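PDB 4ZXH: Abbfa_003403 from Acinetobacter baumannii, which is a four-domain nonribosomal peptide synthetase that probably activates an amino acid, loads it on a phosphopantetheine carrier, forms a peptide bond and releases the product. Local coordinates for residues Ala973-Ile978 with Val995-Asp1000; Ile980-Thr985 with Glu1038-Ile1043; Leu1069-Gly1074 with Thr1116-Glu1121; Trp1185-Leu1190 with Lys1196-Pro1201. All blocks are in the same frame, centred on the assembly; numbering follows the deposited sequence.

Contact 1: residues Ala973-Ile978 with Val995-Asp1000; sequences APRDPI and VGIHDD
The guanidinium of R975 has the CD1 methyl of I997 over one face. I997 CD1 lies 3.2 Å above the plane of the R975 guanidinium, offset toward the rim. I997 CD1 is 3.5 Å from both NE and NH2 of R975. The polar atoms of the group are bound outside the two segments: NH2 of R975 makes a salt bridge to E979, and NH1 reaches N1225. A second flat group also packs on I997. I997 CG1 sits over the centre of the H998 ring, 3.9 Å above the plane. One isoleucine thus serves both groups with a single branch, CG1 to the imidazole and CD1 to the guanidinium. Its first torsion puts CG1 between the backbone N and the carbonyl carbon (chi1 68°). The other branch, CG2, is then turned to the backbone of P974, with I997 CG2 3.5 Å from P974 CA. The two side chains of R975 and I997 cross at about a right angle.

I997 stands in a type I beta turn. D999 N bonds G996 O at 3.0 Å. G996 N bonds D999 OD2 at 3.0 Å. This second bond is nearly straight (170°) and comes to the oxygen from well above the carboxylate plane. On the other segment, D976 is the N-cap of helix 977-990, its OD1 accepting from E979 N. P974 O accepts from Y1194 in the thioesterase region. The arrangement belongs to the carrier domain's helical bundle, where the loop after the first helix folds back against the residues leading into that helix.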
loop_
_atom_site.group_PDB
_atom_site.type_symbol
_atom_site.label_atom_id
_atom_site.label_comp_id
_atom_site.label_asym_id
_atom_site.label_seq_id
_atom_site.Cartn_x
_atom_site.Cartn_y
_atom_site.Cartn_z
ATOM N N ALA A 973 7.153 -18.829 20.090
ATOM C CA ALA A 973 8.576 -18.850 20.428
ATOM C C ALA A 973 9.411 -19.123 19.181
ATOM O O ALA A 973 8.937 -19.786 18.276
ATOM C CB ALA A 973 8.843 -19.890 21.495
ATOM N N PRO A 974 10.649 -18.599 19.124
ATOM C CA PRO A 974 11.578 -18.826 18.005
ATOM C C PRO A 974 11.848 -20.308 17.795
ATOM O O PRO A 974 11.826 -21.036 18.763
ATOM C CB PRO A 974 12.843 -18.091 18.447
ATOM C CG PRO A 974 12.725 -18.014 19.927
ATOM C CD PRO A 974 11.272 -17.781 20.171
ATOM N N ARG A 975 12.090 -20.755 16.567
ATOM C CA ARG A 975 12.088 -22.198 16.300
ATOM C C ARG A 975 13.436 -22.775 15.839
ATOM O O ARG A 975 13.648 -23.987 15.897
ATOM C CB ARG A 975 10.993 -22.518 15.268
ATOM C CG ARG A 975 9.572 -22.104 15.732
ATOM C CD ARG A 975 8.572 -21.949 14.578
ATOM N NE ARG A 975 8.949 -20.861 13.681
ATOM C CZ ARG A 975 8.335 -20.597 12.531
ATOM N NH1 ARG A 975 7.305 -21.345 12.151
ATOM N NH2 ARG A 975 8.739 -19.583 11.769
ATOM N N ASP A 976 14.354 -21.924 15.402
ATOM C CA ASP A 976 15.661 -22.410 14.981
ATOM C C ASP A 976 16.732 -21.396 15.406
ATOM O O ASP A 976 16.390 -20.363 15.992
ATOM C CB ASP A 976 15.651 -22.690 13.463
ATOM C CG ASP A 976 15.477 -21.438 12.618
ATOM O OD1 ASP A 976 15.307 -20.340 13.181
ATOM O OD2 ASP A 976 15.505 -21.560 11.370
ATOM N N PRO A 977 18.027 -21.686 15.153
ATOM C CA PRO A 977 19.051 -20.709 15.563
ATOM C C PRO A 977 18.882 -19.271 15.004
ATOM O O PRO A 977 19.227 -18.307 15.682
ATOM C CB PRO A 977 20.346 -21.342 15.037
ATOM C CG PRO A 977 20.098 -22.825 15.157
ATOM C CD PRO A 977 18.629 -22.994 14.812
ATOM N N ILE A 978 18.380 -19.121 13.787
ATOM C CA ILE A 978 18.206 -17.788 13.231
ATOM C C ILE A 978 17.135 -17.016 14.001
ATOM O O ILE A 978 17.318 -15.854 14.359
ATOM C CB ILE A 978 17.825 -17.848 11.743
ATOM C CG1 ILE A 978 19.057 -18.142 10.870
ATOM C CG2 ILE A 978 17.137 -16.567 11.317
ATOM C CD1 ILE A 978 18.732 -18.287 9.398
ATOM N N VAL A 995 9.867 -11.657 23.276
ATOM C CA VAL A 995 9.459 -11.306 21.922
ATOM C C VAL A 995 9.127 -12.543 21.115
ATOM O O VAL A 995 9.920 -13.478 21.032
ATOM C CB VAL A 995 10.559 -10.504 21.188
ATOM C CG1 VAL A 995 10.325 -10.482 19.695
ATOM C CG2 VAL A 995 10.638 -9.076 21.730
ATOM N N GLY A 996 7.939 -12.542 20.527
ATOM C CA GLY A 996 7.507 -13.651 19.712
ATOM C C GLY A 996 7.830 -13.369 18.269
ATOM O O GLY A 996 7.959 -12.219 17.882
ATOM N N ILE A 997 7.923 -14.415 17.459
ATOM C CA ILE A 997 8.362 -14.257 16.084
ATOM C C ILE A 997 7.370 -13.492 15.193
ATOM O O ILE A 997 7.691 -13.186 14.050
ATOM C CB ILE A 997 8.665 -15.624 15.454
ATOM C CG1 ILE A 997 7.385 -16.438 15.277
ATOM C CG2 ILE A 997 9.694 -16.386 16.301
ATOM C CD1 ILE A 997 7.616 -17.760 14.592
ATOM N N HIS A 998 6.193 -13.153 15.711
ATOM C CA HIS A 998 5.226 -12.351 14.948
ATOM C C HIS A 998 5.066 -10.927 15.484
ATOM O O HIS A 998 4.233 -10.173 15.005
ATOM C CB HIS A 998 3.869 -13.051 14.915
ATOM C CG HIS A 998 3.906 -14.346 14.171
ATOM N ND1 HIS A 998 3.325 -15.504 14.645
ATOM C CD2 HIS A 998 4.503 -14.674 13.002
ATOM C CE1 HIS A 998 3.547 -16.486 13.790
ATOM N NE2 HIS A 998 4.256 -16.008 12.782
ATOM N N ASP A 999 5.872 -10.564 16.473
ATOM C CA ASP A 999 5.852 -9.208 17.002
ATOM C C ASP A 999 6.603 -8.301 16.068
ATOM O O ASP A 999 7.712 -8.616 15.643
ATOM C CB ASP A 999 6.461 -9.146 18.410
ATOM C CG ASP A 999 5.585 -9.830 19.450
ATOM O OD1 ASP A 999 4.386 -10.051 19.162
ATOM O OD2 ASP A 999 6.089 -10.144 20.548
ATOM N N ASP A 1000 5.987 -7.168 15.756
ATOM C CA ASP A 1000 6.557 -6.211 14.824
ATOM C C ASP A 1000 7.509 -5.245 15.548
ATOM O O ASP A 1000 7.201 -4.689 16.612
ATOM C CB ASP A 1000 5.438 -5.465 14.102
ATOM C CG ASP A 1000 5.952 -4.495 13.058
ATOM O OD1 ASP A 1000 6.592 -3.480 13.431
ATOM O OD2 ASP A 1000 5.698 -4.750 11.859
#

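Contact 2: residues Ile980-Thr985 with Glu1038-Ile1043; sequences IELCTT and ERLGEI
Two helices of the carrier domain's four-helix bundle meet here, the first (977-990) and the last (1037-1046). L982 carries the contact from its side, and L1040 and G1041 receive it. The CA atoms of L982 and G1041 are 7.5 Å apart. L982 has CG anti to the carbonyl carbon (chi1 -64°), and its two methyls take different partners. CD1 of L982 lies against the backbone of G1041, 3.7 Å from its CA. CD2 of L982 meets CD2 of L1040 at 4.0 Å, methyl to methyl. G1041 has no side chain to intervene, and the leucine reaches the helix backbone itself. L982 also touches L1018 of helix 1008-1022, tying a third helix to the pair.

Within 980-985, E981 O accepts two bonds, from T985 N and from T985 OG1 at 2.8 Å, and the donors arrive from opposite faces of its plane. On the far helix, E1042 forms a salt bridge to K926, in the C-terminal part of the adenylation region. Between 980-985 and 1038-1043 the touching atoms are leucine methyls and glycine backbone, so dispersion and the burial of those methyls hold them, and charge takes no direct part.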
loop_
_atom_site.group_PDB
_atom_site.type_symbol
_atom_site.label_atom_id
_atom_site.label_comp_id
_atom_site.label_asym_id
_atom_site.label_seq_id
_atom_site.Cartn_x
_atom_site.Cartn_y
_atom_site.Cartn_z
ATOM N N ILE A 980 16.187 -17.599 17.054
ATOM C CA ILE A 980 16.710 -17.362 18.404
ATOM C C ILE A 980 17.586 -16.100 18.457
ATOM O O ILE A 980 17.409 -15.260 19.340
ATOM C CB ILE A 980 17.500 -18.577 18.931
ATOM C CG1 ILE A 980 16.528 -19.734 19.175
ATOM C CG2 ILE A 980 18.218 -18.230 20.213
ATOM C CD1 ILE A 980 17.188 -21.026 19.642
ATOM N N GLU A 981 18.487 -15.941 17.487
ATOM C CA GLU A 981 19.352 -14.766 17.438
ATOM C C GLU A 981 18.578 -13.457 17.188
ATOM O O GLU A 981 18.896 -12.422 17.768
ATOM C CB GLU A 981 20.425 -14.939 16.365
ATOM C CG GLU A 981 21.350 -13.740 16.238
ATOM C CD GLU A 981 22.704 -13.934 16.913
ATOM O OE1 GLU A 981 23.255 -15.058 16.845
ATOM O OE2 GLU A 981 23.208 -12.953 17.515
ATOM N N LEU A 982 17.565 -13.490 16.332
ATOM C CA LEU A 982 16.775 -12.284 16.089
ATOM C C LEU A 982 15.918 -11.922 17.304
ATOM O O LEU A 982 15.780 -10.749 17.632
ATOM C CB LEU A 982 15.888 -12.448 14.855
ATOM C CG LEU A 982 16.648 -12.636 13.537
ATOM C CD1 LEU A 982 15.701 -13.035 12.383
ATOM C CD2 LEU A 982 17.447 -11.370 13.214
ATOM N N CYS A 983 15.349 -12.917 17.978
ATOM C CA CYS A 983 14.521 -12.620 19.138
ATOM C C CYS A 983 15.351 -11.975 20.220
ATOM O O CYS A 983 15.007 -10.898 20.702
ATOM C CB CYS A 983 13.840 -13.870 19.691
ATOM S SG CYS A 983 12.365 -14.332 18.807
ATOM N N THR A 984 16.446 -12.624 20.595
ATOM C CA THR A 984 17.369 -12.023 21.549
ATOM C C THR A 984 17.796 -10.607 21.131
ATOM O O THR A 984 17.905 -9.715 21.961
ATOM C CB THR A 984 18.592 -12.892 21.724
ATOM O OG1 THR A 984 18.178 -14.109 22.334
ATOM C CG2 THR A 984 19.554 -12.240 22.644
ATOM N N THR A 985 17.992 -10.383 19.839
ATOM C CA THR A 985 18.416 -9.059 19.412
ATOM C C THR A 985 17.267 -8.054 19.526
ATOM O O THR A 985 17.451 -6.959 20.068
ATOM C CB THR A 985 18.974 -9.071 17.996
ATOM O OG1 THR A 985 20.134 -9.910 17.963
ATOM C CG2 THR A 985 19.433 -7.728 17.655
ATOM N N GLU A 1038 9.870 -13.566 12.286
ATOM C CA GLU A 1038 9.567 -14.613 11.321
ATOM C C GLU A 1038 9.966 -14.191 9.915
ATOM O O GLU A 1038 10.698 -14.913 9.220
ATOM C CB GLU A 1038 8.088 -14.981 11.329
ATOM C CG GLU A 1038 7.815 -16.301 10.595
ATOM C CD GLU A 1038 6.467 -16.334 9.907
ATOM O OE1 GLU A 1038 6.037 -15.277 9.400
ATOM O OE2 GLU A 1038 5.828 -17.407 9.890
ATOM N N ARG A 1039 9.476 -13.021 9.503
ATOM C CA ARG A 1039 9.618 -12.595 8.125
ATOM C C ARG A 1039 11.076 -12.299 7.789
ATOM O O ARG A 1039 11.551 -12.634 6.703
ATOM C CB ARG A 1039 8.732 -11.379 7.854
ATOM C CG ARG A 1039 7.303 -11.793 7.583
ATOM C CD ARG A 1039 6.285 -10.652 7.624
ATOM N NE ARG A 1039 6.555 -9.513 6.738
ATOM C CZ ARG A 1039 6.727 -9.591 5.422
ATOM N NH1 ARG A 1039 6.709 -10.760 4.784
ATOM N NH2 ARG A 1039 6.946 -8.489 4.736
ATOM N N LEU A 1040 11.788 -11.687 8.726
ATOM C CA LEU A 1040 13.183 -11.331 8.499
ATOM C C LEU A 1040 14.014 -12.596 8.492
ATOM O O LEU A 1040 14.962 -12.722 7.732
ATOM C CB LEU A 1040 13.664 -10.355 9.576
ATOM C CG LEU A 1040 15.104 -9.837 9.577
ATOM C CD1 LEU A 1040 15.437 -9.028 8.331
ATOM C CD2 LEU A 1040 15.278 -8.995 10.824
ATOM N N GLY A 1041 13.626 -13.542 9.341
ATOM C CA GLY A 1041 14.296 -14.824 9.450
ATOM C C GLY A 1041 14.199 -15.618 8.162
ATOM O O GLY A 1041 15.163 -16.277 7.794
ATOM N N GLU A 1042 13.056 -15.561 7.471
ATOM C CA GLU A 1042 12.926 -16.254 6.182
ATOM C C GLU A 1042 13.899 -15.656 5.160
ATOM O O GLU A 1042 14.531 -16.387 4.390
ATOM C CB GLU A 1042 11.483 -16.196 5.652
ATOM C CG GLU A 1042 10.474 -16.910 6.544
ATOM C CD GLU A 1042 9.018 -16.730 6.117
ATOM O OE1 GLU A 1042 8.743 -15.998 5.143
ATOM O OE2 GLU A 1042 8.138 -17.332 6.774
ATOM N N ILE A 1043 14.026 -14.330 5.173
ATOM C CA ILE A 1043 14.935 -13.615 4.285
ATOM C C ILE A 1043 16.390 -14.009 4.514
ATOM O O ILE A 1043 17.132 -14.277 3.574
ATOM C CB ILE A 1043 14.790 -12.097 4.478
ATOM C CG1 ILE A 1043 13.483 -11.625 3.853
ATOM C CG2 ILE A 1043 15.978 -11.347 3.885
ATOM C CD1 ILE A 1043 13.298 -12.128 2.449
#

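Contact 3: residues Leu1069-Gly1074 with Thr1116-Glu1121; sequences LFHPIG and TLYIAE
H1071 and Y1118 meet through a hydrogen bond between NE2 of H1071 and OH of Y1118, 2.6 Å long. Either atom could be the donor. The hydroxyl lies at the edge of the imidazole, in its plane. The histidine has CG between its backbone N and carbonyl carbon (chi1 61°), which swings the ring end toward the helix. ND1 of H1071 donates to P1072 O at 2.9 Å, close to the ring plane, and the two bonds on its nitrogens fix how the ring is turned. Y1118 reaches out from helix 1111-1125 with CG anti to the carbonyl carbon (chi1 -65°). The two rings touch at their borders, nearly perpendicular (82°), with no stacking.

Strand 1067-1070 is part of the central sheet of an alpha/beta-hydrolase fold. H1071 and P1072 begin the loop after it; in related thioesterases this loop probably lines the active site. Helix 1111-1125 covers the strand end. F1070 is the apolar partner: its CD1 approaches Y1118 CD2 at 4.1 Å, and the two side chains run past each other in opposite directions. F1070 also rests on I1146 of helix 1138-1152, and Y1118 touches I1096 and P1099.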
loop_
_atom_site.group_PDB
_atom_site.type_symbol
_atom_site.label_atom_id
_atom_site.label_comp_id
_atom_site.label_asym_id
_atom_site.label_seq_id
_atom_site.Cartn_x
_atom_site.Cartn_y
_atom_site.Cartn_z
ATOM N N LEU A 1069 26.912 -20.508 29.301
ATOM C CA LEU A 1069 25.974 -21.617 29.250
ATOM C C LEU A 1069 26.202 -22.476 28.015
ATOM O O LEU A 1069 26.461 -21.969 26.933
ATOM C CB LEU A 1069 24.538 -21.099 29.288
ATOM C CG LEU A 1069 24.212 -20.288 30.557
ATOM C CD1 LEU A 1069 22.918 -19.536 30.423
ATOM C CD2 LEU A 1069 24.186 -21.163 31.813
ATOM N N PHE A 1070 26.090 -23.786 28.175
ATOM C CA PHE A 1070 26.374 -24.677 27.073
ATOM C C PHE A 1070 25.178 -25.511 26.666
ATOM O O PHE A 1070 24.404 -25.960 27.507
ATOM C CB PHE A 1070 27.538 -25.561 27.446
ATOM C CG PHE A 1070 28.702 -24.790 27.909
ATOM C CD1 PHE A 1070 29.542 -24.172 26.990
ATOM C CD2 PHE A 1070 28.944 -24.635 29.260
ATOM C CE1 PHE A 1070 30.627 -23.429 27.412
ATOM C CE2 PHE A 1070 30.028 -23.901 29.690
ATOM C CZ PHE A 1070 30.867 -23.292 28.762
ATOM N N HIS A 1071 25.049 -25.716 25.362
ATOM C CA HIS A 1071 23.906 -26.403 24.806
ATOM C C HIS A 1071 23.709 -27.771 25.423
ATOM O O HIS A 1071 24.676 -28.413 25.803
ATOM C CB HIS A 1071 24.074 -26.554 23.300
ATOM C CG HIS A 1071 25.274 -27.347 22.899
ATOM N ND1 HIS A 1071 25.318 -28.720 22.973
ATOM C CD2 HIS A 1071 26.468 -26.960 22.389
ATOM C CE1 HIS A 1071 26.494 -29.146 22.544
ATOM N NE2 HIS A 1071 27.211 -28.098 22.185
ATOM N N PRO A 1072 22.451 -28.215 25.526
ATOM C CA PRO A 1072 22.130 -29.607 25.874
ATOM C C PRO A 1072 22.282 -30.522 24.663
ATOM O O PRO A 1072 22.835 -30.074 23.657
ATOM C CB PRO A 1072 20.671 -29.526 26.306
ATOM C CG PRO A 1072 20.131 -28.349 25.538
ATOM C CD PRO A 1072 21.242 -27.373 25.413
ATOM N N ILE A 1073 21.777 -31.754 24.753
ATOM C CA ILE A 1073 21.892 -32.747 23.672
ATOM C C ILE A 1073 21.541 -32.202 22.286
ATOM O O ILE A 1073 22.268 -32.422 21.337
ATOM C CB ILE A 1073 20.989 -33.974 23.918
ATOM C CG1 ILE A 1073 21.310 -34.639 25.250
ATOM C CG2 ILE A 1073 21.205 -34.997 22.815
ATOM C CD1 ILE A 1073 22.664 -35.326 25.249
ATOM N N GLY A 1074 20.434 -31.489 22.167
ATOM C CA GLY A 1074 20.022 -30.970 20.874
ATOM C C GLY A 1074 20.949 -29.939 20.237
ATOM O O GLY A 1074 20.897 -29.720 19.021
ATOM N N THR A 1116 37.615 -28.278 24.538
ATOM C CA THR A 1116 38.742 -27.530 24.009
ATOM C C THR A 1116 38.294 -26.494 22.981
ATOM O O THR A 1116 38.698 -25.338 23.032
ATOM C CB THR A 1116 39.782 -28.456 23.349
ATOM O OG1 THR A 1116 40.287 -29.379 24.317
ATOM C CG2 THR A 1116 40.932 -27.639 22.778
ATOM N N LEU A 1117 37.452 -26.916 22.045
ATOM C CA LEU A 1117 36.955 -26.016 21.012
ATOM C C LEU A 1117 36.220 -24.823 21.612
ATOM O O LEU A 1117 36.457 -23.678 21.209
ATOM C CB LEU A 1117 36.021 -26.757 20.058
ATOM C CG LEU A 1117 35.469 -25.847 18.963
ATOM C CD1 LEU A 1117 36.630 -25.433 18.080
ATOM C CD2 LEU A 1117 34.357 -26.513 18.153
ATOM N N TYR A 1118 35.330 -25.098 22.570
ATOM C CA TYR A 1118 34.522 -24.047 23.198
ATOM C C TYR A 1118 35.395 -23.133 24.050
ATOM O O TYR A 1118 35.229 -21.909 24.010
ATOM C CB TYR A 1118 33.384 -24.636 24.050
ATOM C CG TYR A 1118 32.349 -25.401 23.254
ATOM C CD1 TYR A 1118 32.319 -25.341 21.860
ATOM C CD2 TYR A 1118 31.401 -26.184 23.889
ATOM C CE1 TYR A 1118 31.393 -26.033 21.132
ATOM C CE2 TYR A 1118 30.448 -26.886 23.157
ATOM C CZ TYR A 1118 30.460 -26.810 21.786
ATOM O OH TYR A 1118 29.525 -27.521 21.071
ATOM N N ILE A 1119 36.320 -23.724 24.811
ATOM C CA ILE A 1119 37.255 -22.942 25.621
ATOM C C ILE A 1119 38.010 -21.909 24.788
ATOM O O ILE A 1119 38.140 -20.762 25.200
ATOM C CB ILE A 1119 38.269 -23.836 26.345
ATOM C CG1 ILE A 1119 37.645 -24.397 27.617
ATOM C CG2 ILE A 1119 39.490 -23.049 26.724
ATOM C CD1 ILE A 1119 38.512 -25.405 28.319
ATOM N N ALA A 1120 38.483 -22.301 23.611
ATOM C CA ALA A 1120 39.127 -21.343 22.714
ATOM C C ALA A 1120 38.151 -20.233 22.312
ATOM O O ALA A 1120 38.531 -19.065 22.294
ATOM C CB ALA A 1120 39.678 -22.037 21.485
ATOM N N GLU A 1121 36.900 -20.584 22.000
ATOM C CA GLU A 1121 35.894 -19.553 21.707
ATOM C C GLU A 1121 35.672 -18.611 22.900
ATOM O O GLU A 1121 35.507 -17.406 22.716
ATOM C CB GLU A 1121 34.556 -20.178 21.284
ATOM C CG GLU A 1121 34.438 -20.476 19.778
ATOM C CD GLU A 1121 34.421 -19.214 18.905
ATOM O OE1 GLU A 1121 33.642 -18.281 19.208
ATOM O OE2 GLU A 1121 35.187 -19.151 17.914
#

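Contact 4: residues Trp1185-Leu1190 with Lys1196-Pro1201; sequences WFARDL and KKLTIP
R1188, whose backbone lies against L1198, grips OD1 of its neighbour D1189. The salt bridge runs from R1188 NE to D1189 OD1 at 2.8 Å, and NH2 of R1188 adds a weak bond to the same oxygen. NE meets the carboxylate from above its plane, 40° out of it. The other oxygen, OD2, bonds the hydroxyl of Y1243. Both segments belong to the helical insertion between strands 1157-1163 and 1262-1267 of the thioesterase region, consistent with the lid of an alpha/beta-hydrolase thioesterase. Helix 1179-1191 is followed by a short loop, and 1196-1201 runs back along it.

The long chain of R1188 bends at chi3 (63°), which carries the guanidinium off from 1196-1201 to D1189. The helix face turned to 1196-1201 is mostly apolar and centres on A1187. A1187 CB is 3.9 Å from both L1198 CD2 and I1200 CG1. With CG anti to the backbone N (chi1 176°), L1198 sends CD2 to A1187. This methyl also touches the backbone oxygen, with L1198 CD2 3.6 Å from A1187 O. Helix 1210-1223 packs on the same residues, through V1217 on A1187 and through H1216 and E1220 on I1200.

Two polar ties fasten the returning segment: I1200 O accepts from OG of S1184, and NZ of K1196 bonds I1224 O. Between the segments, R1188 makes a CA-H...O contact, its CA 3.6 Å from L1198 O.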
loop_
_atom_site.group_PDB
_atom_site.type_symbol
_atom_site.label_atom_id
_atom_site.label_comp_id
_atom_site.label_asym_id
_atom_site.label_seq_id
_atom_site.Cartn_x
_atom_site.Cartn_y
_atom_site.Cartn_z
ATOM N N TRP A 1185 12.882 -40.576 19.882
ATOM C CA TRP A 1185 13.447 -39.721 20.923
ATOM C C TRP A 1185 13.656 -38.301 20.426
ATOM O O TRP A 1185 13.244 -37.345 21.078
ATOM C CB TRP A 1185 14.769 -40.274 21.434
ATOM C CG TRP A 1185 14.603 -41.517 22.223
ATOM C CD1 TRP A 1185 13.425 -42.114 22.580
ATOM C CD2 TRP A 1185 15.640 -42.327 22.760
ATOM N NE1 TRP A 1185 13.670 -43.255 23.296
ATOM C CE2 TRP A 1185 15.027 -43.410 23.421
ATOM C CE3 TRP A 1185 17.035 -42.249 22.743
ATOM C CZ2 TRP A 1185 15.750 -44.393 24.062
ATOM C CZ3 TRP A 1185 17.754 -43.238 23.372
ATOM C CH2 TRP A 1185 17.107 -44.296 24.023
ATOM N N PHE A 1186 14.268 -38.173 19.260
ATOM C CA PHE A 1186 14.571 -36.862 18.726
ATOM C C PHE A 1186 13.311 -36.027 18.518
ATOM O O PHE A 1186 13.292 -34.823 18.830
ATOM C CB PHE A 1186 15.326 -36.980 17.412
ATOM C CG PHE A 1186 15.633 -35.663 16.795
ATOM C CD1 PHE A 1186 16.385 -34.725 17.490
ATOM C CD2 PHE A 1186 15.181 -35.356 15.527
ATOM C CE1 PHE A 1186 16.672 -33.497 16.937
ATOM C CE2 PHE A 1186 15.472 -34.120 14.959
ATOM C CZ PHE A 1186 16.216 -33.183 15.673
ATOM N N ALA A 1187 12.259 -36.667 18.011
ATOM C CA ALA A 1187 10.984 -35.980 17.821
ATOM C C ALA A 1187 10.454 -35.438 19.159
ATOM O O ALA A 1187 10.074 -34.276 19.257
ATOM C CB ALA A 1187 9.980 -36.907 17.186
ATOM N N ARG A 1188 10.468 -36.287 20.185
ATOM C CA ARG A 1188 10.038 -35.903 21.524
ATOM C C ARG A 1188 10.875 -34.751 22.088
ATOM O O ARG A 1188 10.322 -33.745 22.541
ATOM C CB ARG A 1188 10.102 -37.108 22.474
ATOM C CG ARG A 1188 9.829 -36.762 23.929
ATOM C CD ARG A 1188 10.348 -37.824 24.867
ATOM N NE ARG A 1188 11.801 -37.943 24.763
ATOM C CZ ARG A 1188 12.510 -38.970 25.220
ATOM N NH1 ARG A 1188 11.906 -39.992 25.814
ATOM N NH2 ARG A 1188 13.825 -38.976 25.064
ATOM N N ASP A 1189 12.197 -34.896 22.052
ATOM C CA ASP A 1189 13.106 -33.885 22.609
ATOM C C ASP A 1189 13.108 -32.590 21.791
ATOM O O ASP A 1189 13.562 -31.543 22.254
ATOM C CB ASP A 1189 14.537 -34.438 22.716
ATOM C CG ASP A 1189 14.627 -35.651 23.644
ATOM O OD1 ASP A 1189 13.669 -35.845 24.425
ATOM O OD2 ASP A 1189 15.649 -36.401 23.610
ATOM N N LEU A 1190 12.596 -32.667 20.576
ATOM C CA LEU A 1190 12.421 -31.489 19.741
ATOM C C LEU A 1190 11.285 -30.595 20.246
ATOM O O LEU A 1190 11.380 -29.377 20.212
ATOM C CB LEU A 1190 12.124 -31.939 18.319
ATOM C CG LEU A 1190 12.431 -31.067 17.125
ATOM C CD1 LEU A 1190 13.848 -30.548 17.215
ATOM C CD2 LEU A 1190 12.244 -31.935 15.892
ATOM N N LYS A 1196 5.469 -28.951 24.454
ATOM C CA LYS A 1196 4.613 -29.755 23.595
ATOM C C LYS A 1196 5.077 -31.200 23.566
ATOM O O LYS A 1196 6.272 -31.469 23.632
ATOM C CB LYS A 1196 4.593 -29.175 22.186
ATOM C CG LYS A 1196 4.106 -27.752 22.160
ATOM C CD LYS A 1196 4.246 -27.098 20.801
ATOM C CE LYS A 1196 3.430 -25.810 20.763
ATOM N NZ LYS A 1196 3.710 -24.990 19.550
ATOM N N LYS A 1197 4.132 -32.133 23.507
ATOM C CA LYS A 1197 4.477 -33.528 23.242
ATOM C C LYS A 1197 4.388 -33.771 21.758
ATOM O O LYS A 1197 3.423 -33.401 21.118
ATOM C CB LYS A 1197 3.557 -34.513 23.975
ATOM C CG LYS A 1197 3.784 -34.592 25.463
ATOM C CD LYS A 1197 2.669 -35.360 26.124
ATOM C CE LYS A 1197 2.961 -36.827 26.172
ATOM N NZ LYS A 1197 4.104 -37.046 27.090
ATOM N N LEU A 1198 5.417 -34.380 21.209
ATOM C CA LEU A 1198 5.354 -34.891 19.862
ATOM C C LEU A 1198 5.681 -36.372 19.976
ATOM O O LEU A 1198 6.789 -36.737 20.348
ATOM C CB LEU A 1198 6.324 -34.147 18.960
ATOM C CG LEU A 1198 6.434 -34.652 17.534
ATOM C CD1 LEU A 1198 5.080 -34.541 16.863
ATOM C CD2 LEU A 1198 7.503 -33.857 16.811
ATOM N N THR A 1199 4.687 -37.214 19.720
ATOM C CA THR A 1199 4.805 -38.651 19.914
ATOM C C THR A 1199 4.778 -39.395 18.580
ATOM O O THR A 1199 3.717 -39.684 18.037
ATOM C CB THR A 1199 3.682 -39.197 20.806
ATOM O OG1 THR A 1199 3.734 -38.568 22.090
ATOM C CG2 THR A 1199 3.841 -40.686 21.003
ATOM N N ILE A 1200 5.955 -39.678 18.044
ATOM C CA ILE A 1200 6.070 -40.539 16.882
ATOM C C ILE A 1200 6.619 -41.871 17.389
ATOM O O ILE A 1200 7.802 -41.987 17.707
ATOM C CB ILE A 1200 7.005 -39.963 15.806
ATOM C CG1 ILE A 1200 6.776 -38.466 15.589
ATOM C CG2 ILE A 1200 6.835 -40.707 14.516
ATOM C CD1 ILE A 1200 5.477 -38.147 14.988
ATOM N N PRO A 1201 5.752 -42.877 17.505
ATOM C CA PRO A 1201 6.209 -44.165 18.040
ATOM C C PRO A 1201 7.272 -44.823 17.170
ATOM O O PRO A 1201 7.141 -44.814 15.946
ATOM C CB PRO A 1201 4.930 -45.008 18.058
ATOM C CG PRO A 1201 3.803 -44.005 18.062
ATOM C CD PRO A 1201 4.302 -42.858 17.239
#

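Contacts 1 and 2 interlock in the carrier domain. Their segments alternate along the chain, their centres are about 6 Å apart, and both use helix 977-990. I997 O and E1038 N, 2.8 Å apart, probably share a hydrogen bond that joins them. Contacts 3 and 4 follow in series within the thioesterase region, about 24 Å apart between centres: contact 3 at the central sheet, contact 4 in the helices inserted between two of its later strands. Contact 1 lies about 23 Å from contact 3 and about 21 Å from contact 4, centre to centre, without touching either. The carrier domain thus rests beside the thioesterase, and P974 and R975 bond directly to it.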